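Local coordinates for regulator of G-protein signaling 16 (Mus musculus, PDB 3C7L), which speeds GTP hydrolysis by G protein alpha subunits, returning them to the inactive GDP-bound state and so damping receptor signalling, including that of transducin in phototransduction, at residues P125-K129 against S130-R134. Residues are numbered along the deposited sequence; the frame is centred on the assembly and turned at random.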
# COMPACT_ATOMS: atom_id res chain seq x y z
N PRO A 125 -12.55 -7.16 -1.80
CA PRO A 125 -13.84 -7.86 -1.79
C PRO A 125 -13.71 -9.32 -2.24
O PRO A 125 -14.43 -10.18 -1.75
CB PRO A 125 -14.69 -7.03 -2.74
CG PRO A 125 -14.18 -5.66 -2.52
CD PRO A 125 -12.68 -5.88 -2.52
N ARG A 126 -12.81 -9.60 -3.18
CA ARG A 126 -12.64 -10.97 -3.63
C ARG A 126 -11.97 -11.81 -2.54
O ARG A 126 -12.24 -13.01 -2.42
CB ARG A 126 -11.85 -11.04 -4.95
CG ARG A 126 -12.67 -10.56 -6.14
CD ARG A 126 -11.99 -10.75 -7.49
NE ARG A 126 -10.83 -9.88 -7.69
CZ ARG A 126 -9.58 -10.24 -7.47
NH1 ARG A 126 -9.30 -11.47 -7.05
NH2 ARG A 126 -8.59 -9.39 -7.70
N PHE A 127 -11.12 -11.18 -1.75
CA PHE A 127 -10.44 -11.87 -0.65
C PHE A 127 -11.48 -12.32 0.36
O PHE A 127 -11.40 -13.43 0.90
CB PHE A 127 -9.45 -10.93 0.06
CG PHE A 127 -9.00 -11.43 1.42
CD1 PHE A 127 -8.23 -12.59 1.53
CD2 PHE A 127 -9.36 -10.75 2.58
CE1 PHE A 127 -7.83 -13.06 2.78
CE2 PHE A 127 -8.95 -11.22 3.84
CZ PHE A 127 -8.19 -12.38 3.93
N LEU A 128 -12.45 -11.45 0.63
CA LEU A 128 -13.50 -11.76 1.60
C LEU A 128 -14.40 -12.90 1.14
O LEU A 128 -15.01 -13.57 1.96
CB LEU A 128 -14.34 -10.51 1.87
CG LEU A 128 -13.58 -9.33 2.49
CD1 LEU A 128 -14.55 -8.16 2.68
CD2 LEU A 128 -12.97 -9.75 3.83
N LYS A 129 -14.46 -13.11 -0.17
CA LYS A 129 -15.30 -14.17 -0.72
C LYS A 129 -14.49 -15.41 -1.09
O LYS A 129 -14.95 -16.26 -1.84
CB LYS A 129 -16.06 -13.65 -1.94
CG LYS A 129 -17.03 -12.54 -1.60
CD LYS A 129 -17.55 -11.83 -2.84
CE LYS A 129 -18.38 -10.61 -2.44
NZ LYS A 129 -18.67 -9.73 -3.61
N SER A 130 -13.27 -15.51 -0.54
CA SER A 130 -12.40 -16.64 -0.83
C SER A 130 -12.26 -17.52 0.41
O SER A 130 -12.61 -17.11 1.52
CB SER A 130 -11.02 -16.15 -1.23
OG SER A 130 -10.33 -15.65 -0.10
N PRO A 131 -11.75 -18.75 0.25
CA PRO A 131 -11.59 -19.62 1.41
C PRO A 131 -10.65 -19.02 2.44
O PRO A 131 -10.80 -19.25 3.64
CB PRO A 131 -11.03 -20.90 0.79
CG PRO A 131 -11.67 -20.92 -0.56
CD PRO A 131 -11.51 -19.48 -1.00
N ALA A 132 -9.67 -18.24 1.96
CA ALA A 132 -8.68 -17.62 2.84
C ALA A 132 -9.33 -16.80 3.95
O ALA A 132 -8.79 -16.70 5.05
CB ALA A 132 -7.73 -16.74 2.01
N TYR A 133 -10.48 -16.21 3.65
CA TYR A 133 -11.20 -15.44 4.66
C TYR A 133 -12.36 -16.26 5.23
O TYR A 133 -12.53 -16.36 6.44
CB TYR A 133 -11.77 -14.14 4.07
CG TYR A 133 -12.60 -13.38 5.08
CD1 TYR A 133 -12.00 -12.68 6.13
CD2 TYR A 133 -13.99 -13.45 5.05
CE1 TYR A 133 -12.76 -12.07 7.12
CE2 TYR A 133 -14.77 -12.84 6.04
CZ TYR A 133 -14.15 -12.15 7.07
OH TYR A 133 -14.91 -11.56 8.04
N ARG A 134 -13.15 -16.85 4.33
CA ARG A 134 -14.31 -17.64 4.73
C ARG A 134 -14.02 -18.75 5.74
O ARG A 134 -14.84 -19.02 6.61
CB ARG A 134 -14.99 -18.23 3.50
CG ARG A 134 -15.79 -17.21 2.71
CD ARG A 134 -16.44 -17.84 1.49
NE ARG A 134 -17.33 -16.91 0.81
CZ ARG A 134 -17.84 -17.12 -0.39
NH1 ARG A 134 -17.54 -18.24 -1.05
NH2 ARG A 134 -18.65 -16.23 -0.94
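Tyr133 packs against Phe127 and Leu128 at the serine-capped turn between two helices near the C-terminal end of the all-helical RGS domain. The turn follows helix 109-128; Ser130 takes the N-cap position of the short helix 131-134. Tyr133 can be followed outward from CB. Its CB lies over one face of the Phe127 ring, displaced toward the rim, 4.0 Å from Phe127 CZ. CG stands anti to the backbone N (chi1 176°), which carries the ring across Leu128. Leu128 CD2 sits over the centre of that ring, 3.8 Å from Tyr133 CD1. CD1 also nears Phe127 CE2, where the edge of Tyr133 is turned toward the face of Phe127 in an offset edge-to-face pair, planes at 62°. On the other side of the ring axis, Tyr133 CD2 comes within 3.3 Å of Leu128 O. At the tip, OH hydrogen-bonds to Val15 O, tying the turn to helix 15-20. An alanine here would keep CB near Phe127, but would probably open a gap beside Leu128 CD2 and leave Val15 O without this donor. Phe127 also touches Ala132 CB through CE1, and its ring meets Phe35 of helix 29-40. Arg134 runs back along the turn, its guanidinium laid flat over Lys129 O with no hydrogen bond between them. The turn itself is held at Phe127 O. This oxygen accepts two bonds from the same face of its carbonyl plane: Ser130 N at 3.1 Å, well above the plane, and Ser130 OG at 2.7 Å, tilted 23° from it.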